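Local structure of FMN-binding domain-containing protein (Clostridium perfringens, 3O6U) at residues Y19-S24 and S95-K100; L23-K26 and K31-E34; A67-Q72 and T89-S94; E74-E79 and S83-I88; A102-K107 and E115-D120. The protein is of unknown function but probably binds the flavin cofactor FMN. All coordinates share one frame; numbering follows the deposited sequence.

Contact 1 of 5, residues Y19-S24 and S95-K100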
# COMPACT_ATOMS: atom_id res chain seq x y z
N TYR A 19 6.90 -10.73 -4.77
CA TYR A 19 6.02 -10.01 -3.85
C TYR A 19 4.86 -9.31 -4.51
O TYR A 19 5.00 -8.72 -5.58
CB TYR A 19 6.78 -8.94 -3.09
CG TYR A 19 7.83 -9.48 -2.20
CD1 TYR A 19 7.51 -10.01 -0.95
CD2 TYR A 19 9.16 -9.48 -2.61
CE1 TYR A 19 8.50 -10.52 -0.12
CE2 TYR A 19 10.16 -9.98 -1.80
CZ TYR A 19 9.83 -10.50 -0.56
OH TYR A 19 10.84 -10.98 0.23
N LYS A 20 3.71 -9.42 -3.87
CA LYS A 20 2.54 -8.67 -4.31
C LYS A 20 2.34 -7.57 -3.27
O LYS A 20 2.95 -7.58 -2.20
CB LYS A 20 1.29 -9.53 -4.33
CG LYS A 20 1.21 -10.46 -5.50
CD LYS A 20 -0.02 -11.32 -5.38
CE LYS A 20 -0.19 -12.21 -6.60
NZ LYS A 20 -1.43 -13.03 -6.50
N ALA A 21 1.48 -6.62 -3.60
CA ALA A 21 1.15 -5.58 -2.62
C ALA A 21 -0.37 -5.34 -2.51
O ALA A 21 -1.12 -5.35 -3.50
CB ALA A 21 1.91 -4.29 -2.90
N LYS A 22 -0.77 -5.12 -1.27
CA LYS A 22 -2.15 -4.96 -0.90
C LYS A 22 -2.38 -3.67 -0.13
O LYS A 22 -1.60 -3.32 0.75
CB LYS A 22 -2.50 -6.14 0.02
CG LYS A 22 -3.91 -6.61 -0.04
CD LYS A 22 -4.20 -7.61 1.05
CE LYS A 22 -5.69 -7.76 1.24
NZ LYS A 22 -6.08 -9.16 1.57
N LEU A 23 -3.42 -2.94 -0.50
CA LEU A 23 -3.79 -1.75 0.24
C LEU A 23 -5.25 -1.83 0.66
O LEU A 23 -6.14 -2.03 -0.18
CB LEU A 23 -3.59 -0.48 -0.60
CG LEU A 23 -4.13 0.83 0.01
CD1 LEU A 23 -3.51 1.09 1.38
CD2 LEU A 23 -3.83 1.99 -0.95
N SER A 24 -5.50 -1.72 1.96
CA SER A 24 -6.86 -1.68 2.45
C SER A 24 -7.11 -0.34 3.12
O SER A 24 -6.21 0.23 3.75
CB SER A 24 -7.17 -2.77 3.48
OG SER A 24 -7.53 -3.96 2.83
N SER A 95 6.91 3.62 -2.64
CA SER A 95 6.10 4.82 -2.58
C SER A 95 5.27 4.93 -3.86
O SER A 95 4.06 5.19 -3.81
CB SER A 95 7.00 6.05 -2.40
OG SER A 95 7.77 5.91 -1.22
N ASN A 96 5.92 4.71 -5.00
CA ASN A 96 5.24 4.78 -6.29
C ASN A 96 4.23 3.63 -6.43
O ASN A 96 3.10 3.85 -6.85
CB ASN A 96 6.26 4.74 -7.42
CG ASN A 96 7.02 6.06 -7.58
OD1 ASN A 96 8.07 6.10 -8.21
ND2 ASN A 96 6.47 7.14 -7.02
N GLN A 97 4.63 2.41 -6.10
CA GLN A 97 3.68 1.31 -6.12
C GLN A 97 2.48 1.66 -5.21
O GLN A 97 1.32 1.56 -5.65
CB GLN A 97 4.35 0.02 -5.65
CG GLN A 97 3.39 -1.14 -5.42
CD GLN A 97 4.11 -2.48 -5.38
OE1 GLN A 97 4.25 -3.15 -6.39
NE2 GLN A 97 4.60 -2.85 -4.21
N PHE A 98 2.75 2.08 -3.97
CA PHE A 98 1.70 2.49 -3.01
C PHE A 98 0.78 3.55 -3.61
O PHE A 98 -0.44 3.45 -3.47
CB PHE A 98 2.32 3.05 -1.72
CG PHE A 98 1.29 3.51 -0.67
CD1 PHE A 98 0.72 2.60 0.22
CD2 PHE A 98 0.91 4.85 -0.58
CE1 PHE A 98 -0.20 3.03 1.19
CE2 PHE A 98 -0.00 5.28 0.38
CZ PHE A 98 -0.56 4.36 1.27
N LYS A 99 1.37 4.56 -4.25
CA LYS A 99 0.58 5.64 -4.83
C LYS A 99 -0.40 5.13 -5.88
O LYS A 99 -1.55 5.56 -5.87
CB LYS A 99 1.50 6.75 -5.40
CG LYS A 99 2.24 7.51 -4.29
CD LYS A 99 3.24 8.56 -4.79
CE LYS A 99 2.53 9.70 -5.50
NZ LYS A 99 3.36 10.94 -5.58
N LYS A 100 0.01 4.19 -6.74
CA LYS A 100 -0.92 3.66 -7.75
C LYS A 100 -2.12 2.93 -7.12
O LYS A 100 -3.27 3.14 -7.53
CB LYS A 100 -0.19 2.75 -8.75
CG LYS A 100 0.78 3.51 -9.68
CD LYS A 100 1.46 2.56 -10.68
CE LYS A 100 2.47 3.27 -11.59
NZ LYS A 100 3.89 3.14 -11.12

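Contact 2 of 5, residues L23-K26 and K31-E34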
# COMPACT_ATOMS: atom_id res chain seq x y z
N LEU A 23 -3.42 -2.94 -0.50
CA LEU A 23 -3.79 -1.75 0.24
C LEU A 23 -5.25 -1.83 0.66
O LEU A 23 -6.14 -2.03 -0.18
CB LEU A 23 -3.59 -0.48 -0.60
CG LEU A 23 -4.13 0.83 0.01
CD1 LEU A 23 -3.51 1.09 1.38
CD2 LEU A 23 -3.83 1.99 -0.95
N SER A 24 -5.50 -1.72 1.96
CA SER A 24 -6.86 -1.68 2.45
C SER A 24 -7.11 -0.34 3.12
O SER A 24 -6.21 0.23 3.75
CB SER A 24 -7.17 -2.77 3.48
OG SER A 24 -7.53 -3.96 2.83
N ILE A 25 -8.33 0.16 2.96
CA ILE A 25 -8.70 1.37 3.65
C ILE A 25 -10.10 1.24 4.24
O ILE A 25 -10.89 0.36 3.87
CB ILE A 25 -8.64 2.67 2.76
CG1 ILE A 25 -9.57 2.55 1.54
CG2 ILE A 25 -7.20 2.94 2.34
CD1 ILE A 25 -9.84 3.90 0.88
N LYS A 26 -10.36 2.08 5.23
CA LYS A 26 -11.69 2.14 5.79
C LYS A 26 -12.06 3.63 5.67
O LYS A 26 -11.26 4.53 5.96
CB LYS A 26 -11.74 1.63 7.25
CG LYS A 26 -13.14 1.64 7.88
CD LYS A 26 -13.13 1.13 9.34
CE LYS A 26 -12.84 -0.36 9.43
NZ LYS A 26 -13.92 -1.20 8.84
N LYS A 31 -14.35 9.85 5.23
CA LYS A 31 -12.94 10.06 5.48
C LYS A 31 -12.11 8.79 5.59
O LYS A 31 -12.56 7.81 6.20
CB LYS A 31 -12.79 10.91 6.77
CG LYS A 31 -13.35 12.32 6.63
CD LYS A 31 -13.07 13.19 7.86
CE LYS A 31 -14.06 14.36 7.96
NZ LYS A 31 -14.09 15.00 9.33
N ILE A 32 -10.92 8.77 4.97
CA ILE A 32 -10.02 7.61 5.11
C ILE A 32 -9.65 7.63 6.59
O ILE A 32 -9.03 8.58 7.09
CB ILE A 32 -8.72 7.66 4.31
CG1 ILE A 32 -8.98 7.76 2.81
CG2 ILE A 32 -7.96 6.36 4.57
CD1 ILE A 32 -7.73 8.09 2.01
N THR A 33 -9.97 6.53 7.24
CA THR A 33 -9.88 6.42 8.68
C THR A 33 -8.90 5.35 9.13
O THR A 33 -8.31 5.45 10.20
CB THR A 33 -11.35 6.14 9.15
OG1 THR A 33 -11.75 7.07 10.16
CG2 THR A 33 -11.50 4.71 9.59
N GLU A 34 -8.74 4.33 8.31
CA GLU A 34 -7.77 3.26 8.54
C GLU A 34 -7.11 2.99 7.18
O GLU A 34 -7.75 3.06 6.14
CB GLU A 34 -8.43 1.96 9.00
CG GLU A 34 -9.45 2.09 10.12
CD GLU A 34 -8.83 2.07 11.51
OE1 GLU A 34 -7.77 1.42 11.70
OE2 GLU A 34 -9.43 2.70 12.42

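Contact 3 of 5, residues A67-Q72 and T89-S94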
# COMPACT_ATOMS: atom_id res chain seq x y z
N ALA A 67 9.32 -2.37 7.24
CA ALA A 67 8.99 -2.23 8.65
C ALA A 67 8.82 -0.75 8.98
O ALA A 67 7.96 -0.39 9.77
CB ALA A 67 10.08 -2.87 9.49
N GLU A 68 9.64 0.08 8.35
CA GLU A 68 9.52 1.52 8.50
C GLU A 68 8.64 2.18 7.41
O GLU A 68 7.70 2.91 7.74
CB GLU A 68 10.90 2.19 8.44
CG GLU A 68 11.98 1.37 9.11
CD GLU A 68 13.25 2.15 9.40
OE1 GLU A 68 14.02 2.43 8.45
OE2 GLU A 68 13.47 2.50 10.58
N TYR A 69 8.90 1.92 6.12
CA TYR A 69 8.13 2.64 5.11
C TYR A 69 6.66 2.32 4.99
O TYR A 69 5.88 3.23 4.70
CB TYR A 69 8.81 2.64 3.70
CG TYR A 69 8.95 1.33 2.95
CD1 TYR A 69 7.84 0.62 2.49
CD2 TYR A 69 10.21 0.81 2.66
CE1 TYR A 69 8.00 -0.57 1.77
CE2 TYR A 69 10.36 -0.35 1.95
CZ TYR A 69 9.27 -1.03 1.51
OH TYR A 69 9.47 -2.22 0.85
N GLU A 70 6.26 1.07 5.27
CA GLU A 70 4.85 0.73 5.10
C GLU A 70 3.96 1.44 6.08
O GLU A 70 2.91 1.95 5.70
CB GLU A 70 4.61 -0.79 5.13
CG GLU A 70 5.28 -1.52 3.96
CD GLU A 70 5.02 -3.00 3.98
OE1 GLU A 70 4.63 -3.51 5.06
OE2 GLU A 70 5.22 -3.66 2.94
N PRO A 71 4.37 1.50 7.35
CA PRO A 71 3.48 2.21 8.28
C PRO A 71 3.52 3.71 7.97
O PRO A 71 2.54 4.42 8.20
CB PRO A 71 4.04 1.87 9.65
CG PRO A 71 4.89 0.63 9.43
CD PRO A 71 5.46 0.82 8.06
N GLN A 72 4.64 4.22 7.44
CA GLN A 72 4.69 5.64 7.08
C GLN A 72 3.72 5.96 5.95
O GLN A 72 2.97 6.94 6.04
CB GLN A 72 6.11 6.07 6.70
CG GLN A 72 6.99 6.18 7.94
CD GLN A 72 8.42 6.56 7.64
OE1 GLN A 72 8.70 7.30 6.70
NE2 GLN A 72 9.34 6.07 8.47
N THR A 89 12.19 8.86 0.67
CA THR A 89 13.60 8.75 0.32
C THR A 89 14.14 7.38 0.73
O THR A 89 14.10 7.03 1.91
CB THR A 89 14.43 9.81 1.08
OG1 THR A 89 13.67 11.03 1.17
CG2 THR A 89 15.76 10.07 0.37
N GLY A 90 14.63 6.63 -0.25
CA GLY A 90 15.21 5.32 0.01
C GLY A 90 14.24 4.17 -0.16
O GLY A 90 14.58 3.01 0.05
N ALA A 91 13.02 4.52 -0.56
CA ALA A 91 11.94 3.55 -0.77
C ALA A 91 11.03 4.17 -1.80
O ALA A 91 9.81 4.26 -1.61
CB ALA A 91 11.17 3.31 0.56
N THR A 92 11.63 4.61 -2.90
CA THR A 92 10.90 5.29 -3.97
C THR A 92 10.00 4.34 -4.74
O THR A 92 8.93 4.72 -5.21
CB THR A 92 11.89 5.97 -4.96
OG1 THR A 92 12.54 7.06 -4.31
CG2 THR A 92 11.16 6.50 -6.19
N SER A 93 10.45 3.11 -4.85
CA SER A 93 9.73 2.06 -5.56
C SER A 93 8.39 1.77 -4.88
O SER A 93 7.34 1.82 -5.51
CB SER A 93 10.60 0.80 -5.59
OG SER A 93 10.31 0.01 -6.72
N SER A 94 8.44 1.49 -3.59
CA SER A 94 7.24 1.21 -2.83
C SER A 94 6.32 2.44 -2.74
O SER A 94 5.10 2.32 -2.79
CB SER A 94 7.63 0.70 -1.45
OG SER A 94 8.39 -0.49 -1.59

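Contact 4 of 5, residues E74-E79 and S83-I88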
# COMPACT_ATOMS: atom_id res chain seq x y z
N GLU A 74 1.07 4.41 5.10
CA GLU A 74 -0.28 4.30 5.63
C GLU A 74 -0.71 5.61 6.28
O GLU A 74 -1.80 6.12 6.00
CB GLU A 74 -0.36 3.18 6.68
CG GLU A 74 -0.17 1.76 6.14
CD GLU A 74 -0.19 0.72 7.25
OE1 GLU A 74 -0.34 1.11 8.43
OE2 GLU A 74 -0.07 -0.49 6.96
N LYS A 75 0.16 6.17 7.12
CA LYS A 75 -0.18 7.40 7.84
C LYS A 75 -0.29 8.61 6.93
O LYS A 75 -1.22 9.40 7.05
CB LYS A 75 0.85 7.68 8.93
CG LYS A 75 0.92 6.62 9.99
CD LYS A 75 2.07 6.94 10.94
CE LYS A 75 2.61 5.68 11.62
NZ LYS A 75 3.88 5.18 10.97
N ALA A 76 0.67 8.75 6.02
CA ALA A 76 0.69 9.85 5.06
C ALA A 76 -0.58 9.87 4.25
O ALA A 76 -1.07 10.93 3.86
CB ALA A 76 1.90 9.75 4.14
N LEU A 77 -1.13 8.69 3.97
CA LEU A 77 -2.37 8.58 3.22
C LEU A 77 -3.50 9.15 4.07
O LEU A 77 -4.32 9.93 3.59
CB LEU A 77 -2.66 7.11 2.90
CG LEU A 77 -3.95 6.83 2.11
CD1 LEU A 77 -3.96 7.62 0.79
CD2 LEU A 77 -4.07 5.35 1.84
N ILE A 78 -3.54 8.75 5.33
CA ILE A 78 -4.58 9.24 6.23
C ILE A 78 -4.46 10.74 6.47
O ILE A 78 -5.47 11.44 6.54
CB ILE A 78 -4.54 8.45 7.55
CG1 ILE A 78 -4.86 6.98 7.23
CG2 ILE A 78 -5.53 9.04 8.58
CD1 ILE A 78 -4.70 6.02 8.38
N GLU A 79 -3.23 11.25 6.55
CA GLU A 79 -2.96 12.67 6.74
C GLU A 79 -3.33 13.48 5.49
O GLU A 79 -3.85 14.59 5.59
CB GLU A 79 -1.48 12.90 7.07
CG GLU A 79 -1.08 14.37 7.26
CD GLU A 79 -1.63 14.98 8.55
OE1 GLU A 79 -1.01 14.80 9.62
OE2 GLU A 79 -2.70 15.63 8.49
N SER A 83 -4.19 10.21 -2.71
CA SER A 83 -3.09 9.37 -3.15
C SER A 83 -1.82 10.19 -3.37
O SER A 83 -0.72 9.65 -3.40
CB SER A 83 -3.45 8.69 -4.48
OG SER A 83 -3.57 9.65 -5.53
N ASP A 84 -1.99 11.50 -3.52
CA ASP A 84 -0.86 12.38 -3.80
C ASP A 84 0.02 12.58 -2.59
O ASP A 84 -0.05 13.63 -1.94
CB ASP A 84 -1.34 13.73 -4.34
CG ASP A 84 -0.21 14.76 -4.48
OD1 ASP A 84 0.76 14.50 -5.24
OD2 ASP A 84 -0.30 15.82 -3.82
N ILE A 85 0.85 11.59 -2.28
CA ILE A 85 1.76 11.72 -1.16
C ILE A 85 3.19 11.88 -1.68
O ILE A 85 3.46 11.63 -2.85
CB ILE A 85 1.72 10.48 -0.20
CG1 ILE A 85 1.91 9.19 -0.99
CG2 ILE A 85 0.41 10.45 0.55
CD1 ILE A 85 2.74 8.14 -0.25
N ASP A 86 4.09 12.31 -0.80
CA ASP A 86 5.50 12.51 -1.15
C ASP A 86 6.21 11.16 -1.09
O ASP A 86 5.97 10.39 -0.15
CB ASP A 86 6.17 13.47 -0.15
CG ASP A 86 5.29 14.66 0.21
OD1 ASP A 86 4.75 15.32 -0.71
OD2 ASP A 86 5.14 14.93 1.42
N VAL A 87 7.07 10.86 -2.05
CA VAL A 87 7.72 9.57 -1.98
C VAL A 87 8.66 9.55 -0.79
O VAL A 87 9.04 10.60 -0.28
CB VAL A 87 8.42 9.18 -3.35
CG1 VAL A 87 7.49 9.53 -4.51
CG2 VAL A 87 9.77 9.82 -3.50
N ILE A 88 8.96 8.37 -0.27
CA ILE A 88 9.86 8.29 0.87
C ILE A 88 11.28 7.95 0.38
O ILE A 88 11.53 6.91 -0.24
CB ILE A 88 9.38 7.25 1.92
CG1 ILE A 88 8.12 7.76 2.62
CG2 ILE A 88 10.47 6.99 2.96
CD1 ILE A 88 7.26 6.65 3.21

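Contact 5 of 5, residues A102-K107 and E115-D120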
# COMPACT_ATOMS: atom_id res chain seq x y z
N ALA A 102 -3.28 3.43 -4.05
CA ALA A 102 -4.12 4.47 -3.45
C ALA A 102 -5.03 5.15 -4.50
O ALA A 102 -6.22 5.37 -4.24
CB ALA A 102 -3.27 5.52 -2.75
N GLU A 103 -4.50 5.49 -5.68
CA GLU A 103 -5.35 6.11 -6.71
C GLU A 103 -6.51 5.18 -7.03
O GLU A 103 -7.67 5.60 -7.04
CB GLU A 103 -4.54 6.41 -7.99
CG GLU A 103 -3.34 7.33 -7.74
CD GLU A 103 -2.40 7.49 -8.93
OE1 GLU A 103 -2.82 7.24 -10.08
OE2 GLU A 103 -1.23 7.89 -8.70
N LYS A 104 -6.23 3.89 -7.24
CA LYS A 104 -7.30 2.98 -7.58
C LYS A 104 -8.26 2.68 -6.43
O LYS A 104 -9.46 2.60 -6.66
CB LYS A 104 -6.74 1.67 -8.15
CG LYS A 104 -7.85 0.76 -8.67
CD LYS A 104 -8.58 1.43 -9.84
CE LYS A 104 -9.60 0.49 -10.48
NZ LYS A 104 -10.27 1.09 -11.69
N VAL A 105 -7.76 2.54 -5.20
CA VAL A 105 -8.67 2.26 -4.08
C VAL A 105 -9.58 3.46 -3.78
O VAL A 105 -10.75 3.29 -3.43
CB VAL A 105 -7.90 1.76 -2.77
CG1 VAL A 105 -7.42 2.92 -1.88
CG2 VAL A 105 -8.81 0.82 -2.00
N LEU A 106 -9.04 4.67 -3.95
CA LEU A 106 -9.80 5.90 -3.75
C LEU A 106 -10.88 6.09 -4.83
O LEU A 106 -11.93 6.67 -4.55
CB LEU A 106 -8.85 7.11 -3.72
CG LEU A 106 -7.99 7.22 -2.44
CD1 LEU A 106 -6.94 8.31 -2.56
CD2 LEU A 106 -8.88 7.49 -1.26
N LYS A 107 -10.64 5.61 -6.05
CA LYS A 107 -11.66 5.71 -7.08
C LYS A 107 -12.82 4.82 -6.67
O LYS A 107 -13.99 5.18 -6.82
CB LYS A 107 -11.16 5.25 -8.45
CG LYS A 107 -10.37 6.29 -9.23
CD LYS A 107 -10.45 6.02 -10.73
CE LYS A 107 -10.11 4.56 -11.07
NZ LYS A 107 -10.90 4.02 -12.23
N GLU A 115 -16.35 -4.81 -4.14
CA GLU A 115 -15.39 -5.87 -4.37
C GLU A 115 -13.95 -5.42 -4.51
O GLU A 115 -13.68 -4.32 -4.98
CB GLU A 115 -15.81 -6.68 -5.60
CG GLU A 115 -16.24 -5.81 -6.78
CD GLU A 115 -17.75 -5.68 -6.90
OE1 GLU A 115 -18.38 -5.02 -6.04
OE2 GLU A 115 -18.32 -6.24 -7.86
N ALA A 116 -13.04 -6.28 -4.08
CA ALA A 116 -11.61 -6.01 -4.17
C ALA A 116 -11.20 -6.07 -5.64
O ALA A 116 -11.61 -6.97 -6.38
CB ALA A 116 -10.83 -7.06 -3.39
N THR A 117 -10.36 -5.14 -6.06
CA THR A 117 -9.92 -5.13 -7.44
C THR A 117 -8.42 -5.30 -7.56
O THR A 117 -7.67 -5.04 -6.61
CB THR A 117 -10.34 -3.84 -8.17
OG1 THR A 117 -9.86 -2.71 -7.45
CG2 THR A 117 -11.85 -3.76 -8.27
N LEU A 118 -8.02 -5.76 -8.73
CA LEU A 118 -6.64 -6.00 -9.05
C LEU A 118 -6.10 -4.82 -9.82
O LEU A 118 -6.77 -4.29 -10.70
CB LEU A 118 -6.50 -7.26 -9.90
CG LEU A 118 -6.91 -8.56 -9.20
CD1 LEU A 118 -6.55 -9.72 -10.12
CD2 LEU A 118 -6.21 -8.68 -7.82
N VAL A 119 -4.90 -4.39 -9.45
CA VAL A 119 -4.25 -3.30 -10.15
C VAL A 119 -3.01 -3.86 -10.83
O VAL A 119 -2.17 -4.51 -10.19
CB VAL A 119 -3.91 -2.16 -9.21
CG1 VAL A 119 -3.01 -1.17 -9.92
CG2 VAL A 119 -5.19 -1.48 -8.76
N ASP A 120 -2.92 -3.63 -12.13
CA ASP A 120 -1.83 -4.16 -12.93
C ASP A 120 -0.73 -3.13 -13.08
O ASP A 120 -0.88 -2.18 -13.86
CB ASP A 120 -2.36 -4.57 -14.31
CG ASP A 120 -1.42 -5.49 -15.04
OD1 ASP A 120 -0.25 -5.63 -14.60
OD2 ASP A 120 -1.85 -6.06 -16.07

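Contact 1 of 5, residues Y19-S24 and S95-K100
Gln97, on helix 92-111, meets Ala21 of strand 19-27 through the nitrogen end of its amide. Its NE2 comes to 3.3 Å from Ala21 CB, and its CD lies 3.8 Å from the same methyl. The chain reaches the strand because CG stands anti to the backbone N (chi1 171°) and the rest of the side chain runs on extended. This touch is not a hydrogen bond. The polar need of NE2 is met instead by the hydroxyl of Tyr37, on the neighbouring strand 32-41. NE2 thus touches the Ala21 methyl while bonded to Tyr37 OH.

The arrangement is a helix packed on the face of a mixed beta-sheet. Ala21 and Leu23, two residues apart on the strand, both point toward the helix.

Phe98 follows. Its CA is 7.7 Å from the CA of Leu23, the closest pair of CA atoms between the two segments. The ring is brought nearer the strand by a chi1 of 179°, which sets its CG anti to the backbone N. Its CE1 meets Leu23 CD1 at 3.8 Å, with the methyl coming obliquely to the ring. The ring also meets Tyr37 edge-to-face. Leu23 packs in addition against Leu101, Ala102 and Val105 further along the same helix, and both Leu23 and Phe98 are buried.

Contact 2 of 5, residues L23-K26 and K31-E34
Lys26 and Glu34 form an antiparallel hydrogen-bonded pair. Lys26 N donates to Glu34 O at 2.9 Å, with the donor tilted 31° from the carbonyl plane. In return, Lys26 O takes the N-H of Thr33 at 2.7 Å. That bond is nearly straight, with an N-H...O angle of 164°. The N-H of Glu34 makes a second, weak bond to the same oxygen, from 3.5 Å.

Thr33 and Glu34 thus both face Lys26, which makes a classic beta bulge. It lies in the beta hairpin of strands 19-27 and 32-41, near the turn that joins them. A CA-H...O contact adds to the pairing: Ile25 CA lies 3.2 Å from Glu34 O.

The apolar contacts fall on two faces. On one, Ile25 CG2 meets Ile32 CG2 at 4.2 Å. Both isoleucines are buried there under Leu77 of helix 66-80. On the other face, the side chains of Lys26 and Glu34 run side by side in the same direction, with Lys26 CB 3.7 Å from Glu34 CG. The aliphatic part of Lys26 also crosses the methyl of Thr33, CG to CG2 at 3.9 Å. The Lys26 chain then bends at chi3 and chi4, and NZ forms a salt bridge with Asp6 on strand 5-11.

Contact 3 of 5, residues A67-Q72 and T89-S94
Tyr69 and Ala91 have the closest pair of CA atoms, 7.1 Å apart, where helix 66-80 passes the start of helix 92-111. Ala91 holds the N-cap position of the second helix. Its CB points toward the first helix and touches Tyr69 CD2 at 3.4 Å. The same methyl lies 3.8 Å from Tyr69 CG, so it sits by the root of the ring.

Ser94 takes the other end. Its CB is 3.5 Å from Tyr69 CE1, and its OG is 3.3 Å from Tyr69 CZ. Both Ala91 and Ser94 approach the ring obliquely. The phenol is brought to them by a chi1 of 66°, which sets CG between the backbone N and the carbonyl carbon.

This is a buried junction between two consecutive helices of the FMN-binding domain, with one aromatic ring bridging an N-cap and the first turn after it. The two hydroxyls share an outside partner. Tyr69 OH and Ser94 OG are 3.2 Å apart, and each is hydrogen-bonded to the carboxylate of Glu39 on strand 32-41, the tyrosine through OE1 and the serine through OE2. Ala91 also packs against Ile64, and its carbonyl O accepts a hydrogen bond from Ser95 OG.

Contact 4 of 5, residues E74-E79 and S83-I88
A helix and the loop that folds back along it make this contact: Ala76 and Leu77 of helix 66-80 meet Ser83 and Ile85 in the link to helix 92-111. The loop segment has no regular secondary structure. Asp84 is the centre of an inverse gamma turn, closed by a weak backbone hydrogen bond from Ile85 N to Ser83 O. Beyond helix 66-80 the chain runs back beside it. Ile85 CA faces Ala76 CA at 6.6 Å, and Ser83 CA faces Leu77 CA at 6.5 Å.

Ile85 is the main loop residue in the contact. It is buried and points toward the helix. Its CG2 branch does the touching. That methyl lies 3.9 Å from Ala76 CB and 3.7 Å from Ala76 O, so it rests against both the side chain and the backbone of one residue. It also comes to 4.1 Å from Leu77 N. CG2 stands beside the backbone N, anti to the carbonyl carbon, while CG1 takes the place between N and the carbonyl carbon (chi1 52°). Ile85 packs further on Leu73 and Lys80 of the same helix, and its backbone O accepts a hydrogen bond from Lys99 NZ on helix 92-111.

No hydrogen bond crosses between the two segments. The Ser83 side chain starts away from helix 66-80 and packs on Ala102 and Glu103 of helix 92-111. Ser83 meets Leu77 through its backbone, where Leu77 CD1 lies 4.4 Å from Ser83 N.

Contact 5 of 5, residues A102-K107 and E115-D120
Lys104 and Val119 have the closest pair of CA atoms, 7.4 Å apart. Lys104 lies on helix 92-111 and Val119 on the short strand 117-119. The helix is regular here, with Leu106 N bonded to Ala102 O and Lys107 N to Glu103 O. No hydrogen bond joins segments 102-107 and 115-120; their contact is made by side chains.

The Lys104 contact is aliphatic. Its CG lies 3.5 Å from Val119 CG2, and its CB is 3.6 Å from the same methyl. The two side chains cross at a slant. CG reaches the strand because it stands anti to the backbone N (chi1 -173°). The lysine then bends at chi2 (63°) and runs on extended to NZ.

The strand is an outermost one of the mixed four-stranded sheet. It pairs in parallel with strand 5-11: backbone hydrogen bonds link Thr117 with Glu10, and Val119 with Glu10 and Ala12. The contact thus sets the C-terminal edge strand against the helix that covers this face of the sheet. Thr117 and Val119 both point toward the helix, and Leu118 between them points away.

Thr117 touches more lightly. Its OG1 is 4.2 Å from Lys104 CG, and its side chain crosses that of the lysine at about a right angle. The hydroxyl is hydrogen-bonded to Asn108 ND2, on the same helix. Thr117 and Val119 also pack on Val9 of strand 5-11, which Val105 of the helix touches too.

Contacts 1 and 3 are buried, contacts 2 and 4 partly so, and contact 5 lies at the surface. Helix 92-111 takes part in contacts 1, 3 and 5. Contacts 3 and 5 lie on opposite sides of the chain's centre, about 20 Å apart between centres. Contacts 1 and 2 share strand 19-27, whereas contacts 3 and 4 share helix 66-80. Contacts 1 and 5 both set helix 92-111 on the sheet, one in the core and one at an edge strand. Only contact 2 has hydrogen bonds clearly made between its own segments. The others join mainly by packing; in contacts 1, 3 and 5 Gln97, Tyr69, Ser94 and Thr117 bond to residues outside their segments.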